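Local coordinates for DUF655 domain-containing protein (Archaeoglobus fulgidus, PDB 2I5H) that is of unknown function but belongs to the DUF655 family, whose place among helix-hairpin-helix proteins suggests a possible role in nucleic acid binding, at residues L44-G49 with L55-I60; R71-I74 with E78-V81; L89-L94 with E184-Q189; R40-A45 with K84-L89. One frame throughout, in Å; residues are numbered along the deposited sequence.

Interaction 1 (L44-G49 with L55-I60); sequences LAQVVG and LLEVSI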
loop_
_atom_site.group_PDB
_atom_site.type_symbol
_atom_site.label_atom_id
_atom_site.label_comp_id
_atom_site.label_asym_id
_atom_site.label_seq_id
_atom_site.Cartn_x
_atom_site.Cartn_y
_atom_site.Cartn_z
ATOM N N LEU A 44 -6.315 8.518 -17.814
ATOM C CA LEU A 44 -5.565 8.576 -16.571
ATOM C C LEU A 44 -5.761 7.347 -15.698
ATOM O O LEU A 44 -6.772 6.658 -15.801
ATOM C CB LEU A 44 -6.010 9.791 -15.743
ATOM C CG LEU A 44 -5.911 11.208 -16.311
ATOM C CD1 LEU A 44 -6.558 12.197 -15.324
ATOM C CD2 LEU A 44 -4.439 11.557 -16.555
ATOM N N ALA A 45 -4.779 7.080 -14.844
ATOM C CA ALA A 45 -4.884 5.996 -13.880
ATOM C C ALA A 45 -4.354 6.485 -12.533
ATOM O O ALA A 45 -3.443 7.314 -12.473
ATOM C CB ALA A 45 -4.088 4.778 -14.338
ATOM N N GLN A 46 -4.951 6.005 -11.449
ATOM C CA GLN A 46 -4.430 6.348 -10.141
ATOM C C GLN A 46 -3.748 5.063 -9.705
ATOM O O GLN A 46 -4.327 3.976 -9.797
ATOM C CB GLN A 46 -5.546 6.763 -9.184
ATOM C CG GLN A 46 -6.238 8.041 -9.622
ATOM C CD GLN A 46 -7.144 8.615 -8.555
ATOM O OE1 GLN A 46 -7.759 7.875 -7.787
ATOM N NE2 GLN A 46 -7.243 9.939 -8.510
ATOM N N VAL A 47 -2.502 5.180 -9.263
ATOM C CA VAL A 47 -1.739 4.010 -8.870
ATOM C C VAL A 47 -1.094 4.154 -7.502
ATOM O O VAL A 47 -0.991 5.255 -6.960
ATOM C CB VAL A 47 -0.638 3.710 -9.917
ATOM C CG1 VAL A 47 -1.258 3.565 -11.295
ATOM C CG2 VAL A 47 0.413 4.834 -9.926
ATOM N N VAL A 48 -0.676 3.026 -6.941
ATOM C CA VAL A 48 -0.008 3.028 -5.649
ATOM C C VAL A 48 1.344 2.335 -5.828
ATOM O O VAL A 48 1.412 1.224 -6.359
ATOM C CB VAL A 48 -0.871 2.321 -4.551
ATOM C CG1 VAL A 48 -1.198 0.876 -4.944
ATOM C CG2 VAL A 48 -0.138 2.356 -3.220
ATOM N N GLY A 49 2.414 3.021 -5.428
ATOM C CA GLY A 49 3.760 2.469 -5.548
ATOM C C GLY A 49 3.970 1.220 -4.707
ATOM O O GLY A 49 3.524 1.158 -3.563
ATOM N N LEU A 55 1.031 7.417 -3.622
ATOM C CA LEU A 55 -0.154 7.520 -4.473
ATOM C C LEU A 55 0.162 8.477 -5.611
ATOM O O LEU A 55 0.588 9.617 -5.381
ATOM C CB LEU A 55 -1.355 8.053 -3.690
ATOM C CG LEU A 55 -1.804 7.247 -2.469
ATOM C CD1 LEU A 55 -3.039 7.922 -1.866
ATOM C CD2 LEU A 55 -2.132 5.817 -2.864
ATOM N N LEU A 56 -0.063 8.020 -6.838
ATOM C CA LEU A 56 0.230 8.829 -8.012
ATOM C C LEU A 56 -0.877 8.808 -9.049
ATOM O O LEU A 56 -1.618 7.832 -9.177
ATOM C CB LEU A 56 1.517 8.315 -8.692
ATOM C CG LEU A 56 2.824 8.283 -7.891
ATOM C CD1 LEU A 56 3.888 7.465 -8.628
ATOM C CD2 LEU A 56 3.306 9.697 -7.670
ATOM N N GLU A 57 -0.985 9.904 -9.790
ATOM C CA GLU A 57 -1.933 9.974 -10.882
ATOM C C GLU A 57 -1.010 10.035 -12.100
ATOM O O GLU A 57 -0.062 10.827 -12.126
ATOM C CB GLU A 57 -2.790 11.232 -10.787
ATOM C CG GLU A 57 -3.832 11.328 -11.877
ATOM C CD GLU A 57 -5.023 12.179 -11.467
ATOM O OE1 GLU A 57 -5.790 11.759 -10.568
ATOM O OE2 GLU A 57 -5.185 13.266 -12.041
ATOM N N VAL A 58 -1.261 9.174 -13.078
ATOM C CA VAL A 58 -0.436 9.117 -14.283
ATOM C C VAL A 58 -1.296 9.066 -15.533
ATOM O O VAL A 58 -2.433 8.609 -15.490
ATOM C CB VAL A 58 0.437 7.841 -14.287
ATOM C CG1 VAL A 58 1.221 7.736 -12.995
ATOM C CG2 VAL A 58 -0.452 6.610 -14.453
ATOM N N SER A 59 -0.753 9.532 -16.655
ATOM C CA SER A 59 -1.487 9.433 -17.904
ATOM C C SER A 59 -1.117 8.060 -18.483
ATOM O O SER A 59 -0.056 7.507 -18.177
ATOM C CB SER A 59 -1.100 10.558 -18.870
ATOM O OG SER A 59 0.304 10.706 -18.953
ATOM N N ILE A 60 -2.004 7.511 -19.300
ATOM C CA ILE A 60 -1.786 6.195 -19.895
ATOM C C ILE A 60 -1.635 6.340 -21.408
ATOM O O ILE A 60 -2.292 7.171 -22.022
ATOM C CB ILE A 60 -2.982 5.253 -19.558
ATOM C CG1 ILE A 60 -3.071 5.045 -18.037
ATOM C CG2 ILE A 60 -2.830 3.911 -20.268
ATOM C CD1 ILE A 60 -1.839 4.418 -17.405
#

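Interaction 2 (R71-I74 with E78-V81); sequences RVYI and ERDV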
loop_
_atom_site.group_PDB
_atom_site.type_symbol
_atom_site.label_atom_id
_atom_site.label_comp_id
_atom_site.label_asym_id
_atom_site.label_seq_id
_atom_site.Cartn_x
_atom_site.Cartn_y
_atom_site.Cartn_z
ATOM N N ARG A 71 0.355 -4.314 -12.589
ATOM C CA ARG A 71 1.610 -3.749 -12.123
ATOM C C ARG A 71 2.194 -3.004 -13.318
ATOM O O ARG A 71 2.388 -3.587 -14.387
ATOM C CB ARG A 71 2.557 -4.863 -11.670
ATOM C CG ARG A 71 3.904 -4.380 -11.171
ATOM C CD ARG A 71 4.747 -5.544 -10.670
ATOM N NE ARG A 71 5.996 -5.101 -10.057
ATOM C CZ ARG A 71 7.206 -5.348 -10.548
ATOM N NH1 ARG A 71 7.346 -6.038 -11.674
ATOM N NH2 ARG A 71 8.280 -4.915 -9.904
ATOM N N VAL A 72 2.460 -1.714 -13.151
ATOM C CA VAL A 72 2.995 -0.922 -14.246
ATOM C C VAL A 72 4.330 -0.287 -13.910
ATOM O O VAL A 72 4.603 0.071 -12.764
ATOM C CB VAL A 72 2.012 0.196 -14.674
ATOM C CG1 VAL A 72 0.735 -0.425 -15.218
ATOM C CG2 VAL A 72 1.704 1.113 -13.481
ATOM N N TYR A 73 5.169 -0.163 -14.928
ATOM C CA TYR A 73 6.477 0.427 -14.751
ATOM C C TYR A 73 6.358 1.940 -14.844
ATOM O O TYR A 73 5.779 2.469 -15.795
ATOM C CB TYR A 73 7.432 -0.095 -15.828
ATOM C CG TYR A 73 8.816 0.486 -15.739
ATOM C CD1 TYR A 73 9.683 0.121 -14.708
ATOM C CD2 TYR A 73 9.258 1.417 -16.674
ATOM C CE1 TYR A 73 10.957 0.673 -14.612
ATOM C CE2 TYR A 73 10.530 1.975 -16.588
ATOM C CZ TYR A 73 11.372 1.597 -15.555
ATOM O OH TYR A 73 12.624 2.155 -15.466
ATOM N N ILE A 74 6.882 2.633 -13.837
ATOM C CA ILE A 74 6.846 4.087 -13.818
ATOM C C ILE A 74 8.247 4.673 -13.660
ATOM O O ILE A 74 8.405 5.831 -13.268
ATOM C CB ILE A 74 5.944 4.606 -12.675
ATOM C CG1 ILE A 74 6.403 4.026 -11.335
ATOM C CG2 ILE A 74 4.497 4.194 -12.943
ATOM C CD1 ILE A 74 5.726 4.669 -10.114
ATOM N N GLU A 78 12.056 3.024 -20.777
ATOM C CA GLU A 78 10.890 2.926 -21.643
ATOM C C GLU A 78 9.730 2.365 -20.821
ATOM O O GLU A 78 9.897 1.382 -20.104
ATOM C CB GLU A 78 11.187 1.974 -22.804
ATOM C CG GLU A 78 10.084 1.874 -23.836
ATOM C CD GLU A 78 10.373 0.800 -24.878
ATOM O OE1 GLU A 78 11.563 0.460 -25.059
ATOM O OE2 GLU A 78 9.420 0.311 -25.517
ATOM N N ARG A 79 8.564 2.997 -20.927
ATOM C CA ARG A 79 7.363 2.566 -20.204
ATOM C C ARG A 79 6.366 2.019 -21.213
ATOM O O ARG A 79 5.980 2.720 -22.147
ATOM C CB ARG A 79 6.722 3.750 -19.470
ATOM C CG ARG A 79 7.587 4.362 -18.383
ATOM C CD ARG A 79 6.986 5.675 -17.881
ATOM N NE ARG A 79 7.819 6.302 -16.857
ATOM C CZ ARG A 79 7.723 7.576 -16.488
ATOM N NH1 ARG A 79 6.827 8.376 -17.053
ATOM N NH2 ARG A 79 8.548 8.061 -15.567
ATOM N N ASP A 80 5.936 0.781 -21.011
ATOM C CA ASP A 80 5.007 0.139 -21.933
ATOM C C ASP A 80 3.550 0.563 -21.790
ATOM O O ASP A 80 2.789 0.482 -22.756
ATOM C CB ASP A 80 5.075 -1.384 -21.778
ATOM C CG ASP A 80 6.453 -1.944 -22.056
ATOM O OD1 ASP A 80 7.065 -1.551 -23.071
ATOM O OD2 ASP A 80 6.918 -2.791 -21.266
ATOM N N VAL A 81 3.162 1.017 -20.601
ATOM C CA VAL A 81 1.765 1.384 -20.372
ATOM C C VAL A 81 1.561 2.822 -19.902
ATOM O O VAL A 81 0.714 3.542 -20.439
ATOM C CB VAL A 81 1.125 0.404 -19.357
ATOM C CG1 VAL A 81 -0.311 0.816 -19.042
ATOM C CG2 VAL A 81 1.141 -1.008 -19.934
HETATM O O HOH W 1 4.397 1.515 -17.922
#

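Interaction 3 (L89-L94 with E184-Q189); sequences LRYEDL and EIKNPQ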
loop_
_atom_site.group_PDB
_atom_site.type_symbol
_atom_site.label_atom_id
_atom_site.label_comp_id
_atom_site.label_asym_id
_atom_site.label_seq_id
_atom_site.Cartn_x
_atom_site.Cartn_y
_atom_site.Cartn_z
ATOM N N LEU A 89 -0.534 12.177 -5.122
ATOM C CA LEU A 89 -1.865 12.403 -4.564
ATOM C C LEU A 89 -1.969 12.204 -3.063
ATOM O O LEU A 89 -1.192 11.470 -2.474
ATOM C CB LEU A 89 -2.858 11.440 -5.222
ATOM C CG LEU A 89 -2.921 11.400 -6.752
ATOM C CD1 LEU A 89 -3.809 10.240 -7.193
ATOM C CD2 LEU A 89 -3.450 12.721 -7.277
ATOM N N ARG A 90 -2.952 12.872 -2.459
ATOM C CA ARG A 90 -3.245 12.706 -1.042
ATOM C C ARG A 90 -4.357 11.660 -1.074
ATOM O O ARG A 90 -4.938 11.395 -2.127
ATOM C CB ARG A 90 -3.815 13.987 -0.425
ATOM C CG ARG A 90 -2.891 15.177 -0.462
ATOM C CD ARG A 90 -3.670 16.463 -0.159
ATOM N NE ARG A 90 -4.717 16.697 -1.148
ATOM C CZ ARG A 90 -5.506 17.767 -1.179
ATOM N NH1 ARG A 90 -5.373 18.721 -0.264
ATOM N NH2 ARG A 90 -6.424 17.886 -2.133
ATOM N N TYR A 91 -4.669 11.067 0.069
ATOM C CA TYR A 91 -5.729 10.073 0.092
ATOM C C TYR A 91 -7.050 10.637 -0.442
ATOM O O TYR A 91 -7.788 9.948 -1.147
ATOM C CB TYR A 91 -5.945 9.560 1.512
ATOM C CG TYR A 91 -7.024 8.510 1.582
ATOM C CD1 TYR A 91 -6.762 7.188 1.226
ATOM C CD2 TYR A 91 -8.318 8.842 1.980
ATOM C CE1 TYR A 91 -7.765 6.218 1.270
ATOM C CE2 TYR A 91 -9.323 7.888 2.027
ATOM C CZ TYR A 91 -9.045 6.580 1.674
ATOM O OH TYR A 91 -10.040 5.627 1.735
ATOM N N GLU A 92 -7.342 11.894 -0.116
ATOM C CA GLU A 92 -8.595 12.522 -0.542
ATOM C C GLU A 92 -8.718 12.717 -2.045
ATOM O O GLU A 92 -9.821 12.851 -2.569
ATOM C CB GLU A 92 -8.772 13.877 0.149
ATOM C CG GLU A 92 -7.729 14.922 -0.239
ATOM C CD GLU A 92 -7.788 16.155 0.634
ATOM O OE1 GLU A 92 -8.454 17.143 0.250
ATOM O OE2 GLU A 92 -7.169 16.130 1.714
ATOM N N ASP A 93 -7.586 12.737 -2.738
ATOM C CA ASP A 93 -7.598 12.928 -4.184
ATOM C C ASP A 93 -7.923 11.653 -4.946
ATOM O O ASP A 93 -8.131 11.691 -6.156
ATOM C CB ASP A 93 -6.248 13.480 -4.645
ATOM C CG ASP A 93 -5.897 14.780 -3.953
ATOM O OD1 ASP A 93 -6.675 15.748 -4.100
ATOM O OD2 ASP A 93 -4.857 14.835 -3.266
ATOM N N LEU A 94 -7.954 10.526 -4.244
ATOM C CA LEU A 94 -8.281 9.260 -4.889
ATOM C C LEU A 94 -9.761 9.237 -5.248
ATOM O O LEU A 94 -10.591 9.795 -4.526
ATOM C CB LEU A 94 -7.982 8.079 -3.962
ATOM C CG LEU A 94 -6.521 7.755 -3.638
ATOM C CD1 LEU A 94 -6.482 6.632 -2.612
ATOM C CD2 LEU A 94 -5.782 7.343 -4.920
ATOM N N GLU A 184 -0.872 5.551 7.610
ATOM C CA GLU A 184 0.225 6.452 7.277
ATOM C C GLU A 184 -0.092 7.287 6.041
ATOM O O GLU A 184 0.204 8.482 5.995
ATOM C CB GLU A 184 1.515 5.651 7.080
ATOM C CG GLU A 184 2.041 5.041 8.386
ATOM C CD GLU A 184 3.293 4.200 8.211
ATOM O OE1 GLU A 184 3.923 4.269 7.137
ATOM O OE2 GLU A 184 3.658 3.470 9.164
ATOM N N ILE A 185 -0.707 6.663 5.046
ATOM C CA ILE A 185 -1.074 7.375 3.828
ATOM C C ILE A 185 -2.056 8.501 4.149
ATOM O O ILE A 185 -1.973 9.592 3.584
ATOM C CB ILE A 185 -1.712 6.419 2.803
ATOM C CG1 ILE A 185 -0.648 5.449 2.283
ATOM C CG2 ILE A 185 -2.357 7.215 1.669
ATOM C CD1 ILE A 185 -1.167 4.435 1.285
ATOM N N LYS A 186 -2.979 8.235 5.067
ATOM C CA LYS A 186 -3.973 9.227 5.456
ATOM C C LYS A 186 -3.411 10.274 6.408
ATOM O O LYS A 186 -3.919 11.394 6.476
ATOM C CB LYS A 186 -5.172 8.553 6.123
ATOM C CG LYS A 186 -5.979 7.649 5.217
ATOM C CD LYS A 186 -7.204 7.128 5.949
ATOM C CE LYS A 186 -8.065 6.258 5.053
ATOM N NZ LYS A 186 -9.280 5.758 5.764
ATOM N N ASN A 187 -2.362 9.913 7.141
ATOM C CA ASN A 187 -1.762 10.834 8.098
ATOM C C ASN A 187 -0.277 11.065 7.864
ATOM O O ASN A 187 0.566 10.569 8.613
ATOM C CB ASN A 187 -1.978 10.325 9.524
ATOM C CG ASN A 187 -3.439 10.102 9.844
ATOM O OD1 ASN A 187 -3.992 9.038 9.572
ATOM N ND2 ASN A 187 -4.081 11.118 10.410
ATOM N N PRO A 188 0.064 11.836 6.823
ATOM C CA PRO A 188 1.464 12.119 6.512
ATOM C C PRO A 188 2.190 12.833 7.650
ATOM O O PRO A 188 3.418 12.868 7.682
ATOM C CB PRO A 188 1.368 12.968 5.245
ATOM C CG PRO A 188 0.064 13.683 5.426
ATOM C CD PRO A 188 -0.836 12.583 5.925
ATOM N N GLN A 189 1.432 13.396 8.585
ATOM C CA GLN A 189 2.036 14.095 9.712
ATOM C C GLN A 189 2.298 13.184 10.913
ATOM O O GLN A 189 2.885 13.618 11.906
ATOM C CB GLN A 189 1.169 15.287 10.138
ATOM C CG GLN A 189 -0.267 14.952 10.511
ATOM C CD GLN A 189 -1.086 14.467 9.329
ATOM O OE1 GLN A 189 -1.136 15.116 8.282
ATOM N NE2 GLN A 189 -1.744 13.329 9.497
HETATM O O HOH W 2 -3.232 11.699 2.532
#

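Interaction 4 (R40-A45 with K84-L89); sequences RREPLA and KIKRRL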
loop_
_atom_site.group_PDB
_atom_site.type_symbol
_atom_site.label_atom_id
_atom_site.label_comp_id
_atom_site.label_asym_id
_atom_site.label_seq_id
_atom_site.Cartn_x
_atom_site.Cartn_y
_atom_site.Cartn_z
ATOM N N ARG A 40 -9.377 17.138 -25.343
ATOM C CA ARG A 40 -8.154 17.489 -24.636
ATOM C C ARG A 40 -7.931 16.643 -23.385
ATOM O O ARG A 40 -6.877 16.731 -22.747
ATOM C CB ARG A 40 -8.162 18.978 -24.277
ATOM C CG ARG A 40 -8.122 19.891 -25.504
ATOM C CD ARG A 40 -7.462 21.214 -25.168
ATOM N NE ARG A 40 -6.185 20.976 -24.506
ATOM C CZ ARG A 40 -5.912 21.335 -23.254
ATOM N NH1 ARG A 40 -6.826 21.964 -22.525
ATOM N NH2 ARG A 40 -4.735 21.033 -22.724
ATOM N N ARG A 41 -8.911 15.812 -23.041
ATOM C CA ARG A 41 -8.793 14.964 -21.858
ATOM C C ARG A 41 -8.002 13.707 -22.188
ATOM O O ARG A 41 -8.248 13.060 -23.199
ATOM C CB ARG A 41 -10.177 14.571 -21.350
ATOM C CG ARG A 41 -11.090 15.749 -21.125
ATOM C CD ARG A 41 -12.445 15.314 -20.596
ATOM N NE ARG A 41 -13.416 16.394 -20.710
ATOM C CZ ARG A 41 -14.705 16.277 -20.409
ATOM N NH1 ARG A 41 -15.183 15.121 -19.964
ATOM N NH2 ARG A 41 -15.521 17.311 -20.577
ATOM N N GLU A 42 -7.050 13.353 -21.339
ATOM C CA GLU A 42 -6.277 12.158 -21.612
ATOM C C GLU A 42 -6.629 11.019 -20.669
ATOM O O GLU A 42 -7.208 11.228 -19.601
ATOM C CB GLU A 42 -4.778 12.476 -21.555
ATOM C CG GLU A 42 -4.217 12.841 -20.199
ATOM C CD GLU A 42 -2.888 13.590 -20.322
ATOM O OE1 GLU A 42 -2.044 13.205 -21.168
ATOM O OE2 GLU A 42 -2.686 14.561 -19.569
ATOM N N PRO A 43 -6.322 9.788 -21.075
ATOM C CA PRO A 43 -6.625 8.646 -20.214
ATOM C C PRO A 43 -5.723 8.698 -18.988
ATOM O O PRO A 43 -4.516 8.913 -19.102
ATOM C CB PRO A 43 -6.357 7.441 -21.119
ATOM C CG PRO A 43 -5.382 7.968 -22.147
ATOM C CD PRO A 43 -5.870 9.357 -22.411
ATOM N N LEU A 44 -6.315 8.518 -17.814
ATOM C CA LEU A 44 -5.565 8.576 -16.571
ATOM C C LEU A 44 -5.761 7.347 -15.698
ATOM O O LEU A 44 -6.772 6.658 -15.801
ATOM C CB LEU A 44 -6.010 9.791 -15.743
ATOM C CG LEU A 44 -5.911 11.208 -16.311
ATOM C CD1 LEU A 44 -6.558 12.197 -15.324
ATOM C CD2 LEU A 44 -4.439 11.557 -16.555
ATOM N N ALA A 45 -4.779 7.080 -14.844
ATOM C CA ALA A 45 -4.884 5.996 -13.880
ATOM C C ALA A 45 -4.354 6.485 -12.533
ATOM O O ALA A 45 -3.443 7.314 -12.473
ATOM C CB ALA A 45 -4.088 4.778 -14.338
ATOM N N LYS A 84 2.969 9.560 -18.771
ATOM C CA LYS A 84 3.665 10.480 -17.880
ATOM C C LYS A 84 3.116 10.442 -16.452
ATOM O O LYS A 84 1.946 10.113 -16.232
ATOM C CB LYS A 84 3.528 11.909 -18.416
ATOM C CG LYS A 84 4.077 12.124 -19.823
ATOM C CD LYS A 84 5.583 11.911 -19.861
ATOM C CE LYS A 84 6.146 12.226 -21.238
ATOM N NZ LYS A 84 7.628 12.089 -21.272
ATOM N N ILE A 85 3.972 10.761 -15.487
ATOM C CA ILE A 85 3.542 10.827 -14.093
ATOM C C ILE A 85 3.048 12.265 -13.935
ATOM O O ILE A 85 3.809 13.217 -14.128
ATOM C CB ILE A 85 4.705 10.568 -13.117
ATOM C CG1 ILE A 85 5.238 9.143 -13.311
ATOM C CG2 ILE A 85 4.230 10.747 -11.670
ATOM C CD1 ILE A 85 6.375 8.777 -12.373
ATOM N N LYS A 86 1.772 12.428 -13.592
ATOM C CA LYS A 86 1.190 13.763 -13.463
ATOM C C LYS A 86 1.450 14.448 -12.122
ATOM O O LYS A 86 1.932 15.588 -12.072
ATOM C CB LYS A 86 -0.327 13.698 -13.697
ATOM C CG LYS A 86 -0.765 12.989 -14.976
ATOM C CD LYS A 86 -0.348 13.728 -16.239
ATOM C CE LYS A 86 -1.207 14.956 -16.492
ATOM N NZ LYS A 86 -0.872 15.581 -17.806
ATOM N N ARG A 87 1.137 13.755 -11.035
ATOM C CA ARG A 87 1.299 14.346 -9.714
ATOM C C ARG A 87 1.070 13.339 -8.606
ATOM O O ARG A 87 0.369 12.340 -8.784
ATOM C CB ARG A 87 0.289 15.479 -9.543
ATOM C CG ARG A 87 -1.152 15.029 -9.765
ATOM C CD ARG A 87 -2.150 16.197 -9.801
ATOM N NE ARG A 87 -3.433 15.787 -10.383
ATOM C CZ ARG A 87 -4.503 16.573 -10.486
ATOM N NH1 ARG A 87 -4.466 17.828 -10.047
ATOM N NH2 ARG A 87 -5.622 16.104 -11.029
ATOM N N ARG A 88 1.677 13.612 -7.459
ATOM C CA ARG A 88 1.509 12.769 -6.298
ATOM C C ARG A 88 0.155 13.155 -5.697
ATOM O O ARG A 88 -0.246 14.320 -5.744
ATOM C CB ARG A 88 2.635 13.016 -5.294
ATOM C CG ARG A 88 2.532 12.139 -4.071
ATOM C CD ARG A 88 3.809 12.172 -3.253
ATOM N NE ARG A 88 3.661 11.375 -2.042
ATOM C CZ ARG A 88 4.652 11.082 -1.211
ATOM N NH1 ARG A 88 5.882 11.517 -1.454
ATOM N NH2 ARG A 88 4.407 10.349 -0.134
ATOM N N LEU A 89 -0.534 12.177 -5.122
ATOM C CA LEU A 89 -1.865 12.403 -4.564
ATOM C C LEU A 89 -1.969 12.204 -3.063
ATOM O O LEU A 89 -1.192 11.470 -2.474
ATOM C CB LEU A 89 -2.858 11.440 -5.222
ATOM C CG LEU A 89 -2.921 11.400 -6.752
ATOM C CD1 LEU A 89 -3.809 10.240 -7.193
ATOM C CD2 LEU A 89 -3.450 12.721 -7.277
HETATM O O HOH W 3 0.376 13.246 -19.958
#

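Interaction 1 (L44-G49 with L55-I60)
V47 and L56 face each other at the middle of an apolar row completed by A45, V58 and I60. V47 does the touching with CG2, 3.9 Å from L56 CB, and the same methyl looks along the row to V58 CG1 at 4.3 Å. A45 offers no more than its CB, against which I60 lays CD1 at 3.8 Å. On the reverse face V48 CG2 meets L55 CD2 at 4.0 Å, and L102, V105 and I109 of helix 96-111 cover these two. The strands form a beta hairpin, their axes 146° apart, inside a five-stranded antiparallel sheet. A45-V58 and V47-L56 are its hydrogen-bonded pairs, each closed by two backbone N-H...O bonds; L44-S59, Q46-E57 and V48-L55 are non-hydrogen-bonded pairs. Farther out on the V48 face, Q46 NE2 donates to E57 OE1 over 3.1 Å with an almost straight N-H. The oxygen lies in the amide plane, and amide and carboxylate are turned only 27° from each other. E57 has CG anti to its backbone N (chi1 -178°), which carries the carboxylate across to the Q46 amide. OE1 also accepts from H31 and OE2 pairs with R87, while the Q46 amide bonds T95 N and D93 O. With an alanine here in place of E57, R87 would probably lose its counter-charge, and H31 and Q46 the acceptor they share. L44 CD1 rests 3.7 Å from E57 OE2, and its CD2 lies 3.9 Å from S59 CA, beside the serine whose OG bonds K84 N.

Interaction 2 (R71-I74 with E78-V81)
Y73 and R79 cross at about a right angle where edge strand 71-73 of the antiparallel sheet faces the loop that leads on to the other edge strand, 82-88. With CG anti to the backbone N (chi1 179°), the Y73 ring extends beside R79, CD2 lying 3.8 Å from R79 CG. The same ring carbon is 3.5 Å from E78 O. Ring and guanidinium planes stand 63° apart, so the two flat groups do not stack; the contact is made by the aliphatic part of the arginine. Beyond CG the R79 chain is extended as far as NE and carries the guanidinium past Y73 O to I74, where NH2 comes to 3.2 Å from I74 O. NE bonds G75 O and NH1 bonds Y83 O, fixing the rotation of this group between the turn and the start of strand 82-88. Y73 OH is likewise bound to G77 N, and Y20 meets the ring edge-to-face. V72 and V81 also cross nearly at right angles, their CG1 methyls 4.2 Å apart. Between the two backbones one water forms a bridge: it donates to Y73 O over 2.7 Å and accepts from V81 N over 3.0 Å.

Interaction 3 (L89-L94 with E184-Q189)
Y91 and K186 lie side by side and point the same way, joining the 3-10 turn between strand 82-88 and helix 96-111 to the last turn of helix 173-186. The main tie is CH-pi. K186, extended beyond CG, runs across one face of the phenol ring, with CE 3.7 Å from the centroid and 16° off the ring normal. CE sits nearest to CZ of Y91, at 3.5 Å, shifted toward the rim, while CG of the lysine lies over the inner end of the ring. Apolar packing adds I185, whose CG2 lies 4.3 Å from Y91 CB; L55 of the sheet touches I185 too, and K99 and L102 of helix 96-111 touch Y91. No direct hydrogen bond links the two segments, but a water does: it accepts from Y91 N at 2.9 Å and donates to I185 O at 2.7 Å, using a carbonyl near the end of the helix. Salt bridges stiffen the turn itself. E92 places its carboxylate carbon over one face of the R90 guanidinium. D93 is gripped side-on at the guanidinium edge, NE of R90 reaching OD2 and NH2 reaching OD1, and OD2 accepts a second bond on its anti lone pair from R90 N at 2.9 Å.

Interaction 4 (R40-A45 with K84-L89)
E42 OE2 and K86 NZ form a salt bridge of 2.7 Å that passes across strand 55-60, the strand lying between 44-49 and 82-88 in the antiparallel sheet. K86 sits in a classic beta bulge: it and R87 both face E57. E42 and K86 approach from opposite directions. E42 starts with CG between its backbone N and carbonyl carbon, then runs extended, while K86 folds twice (chi2 -66°, chi3 -75°) before its last carbons reach out to the carboxylate. NZ meets OE2 on the syn side, 29° out of the carboxylate plane, and CE stands 3.4 Å from the same oxygen. The other oxygen is held by a water, which donates to E42 OE1 over 2.7 Å and accepts only a weak bond of 3.4 Å from K86 NZ, giving a ring closed only weakly on the ammonium side. Replacing E42 by a leucine would probably leave the K86 ammonium without its charge mate, and its folded chain freer to swing into solvent. The pair lies over S59, whose side chain touches both residues. Inward the contact is thinner. The backbones of L44 and K86 stay 9.1 Å apart between their CA atoms, too far for strand pairing; strand 55-60 lies between them, and K86 bonds E57 of it through the backbone. Leucine and lysine bridge what remains above that strand: the isobutyl end of L44 reaches the lysine stem, CD2 lying 4.2 Å from K86 CG.

Overall arrangement
Interactions 1, 2 and 4 all reach one antiparallel sheet, with strand order 71-73, 20-27, 44-49, 55-60, 82-88. Interaction 1 is its central hairpin. Interaction 4 starts from the same strand, 44-49, and spans strand 55-60 to the far edge, its centre about 7 Å from that of interaction 1. Interaction 2 closes a loop between the two edge strands, its centre about 11 Å from that of interaction 1, with which it packs through I60 and L56. Interaction 3 comes last along the chain, sharing L89 with interaction 4. Its centre lies about 14 Å from that of interaction 1, a small surface contact where the sheet part of the chain meets helix 173-186 of the C-terminal helices.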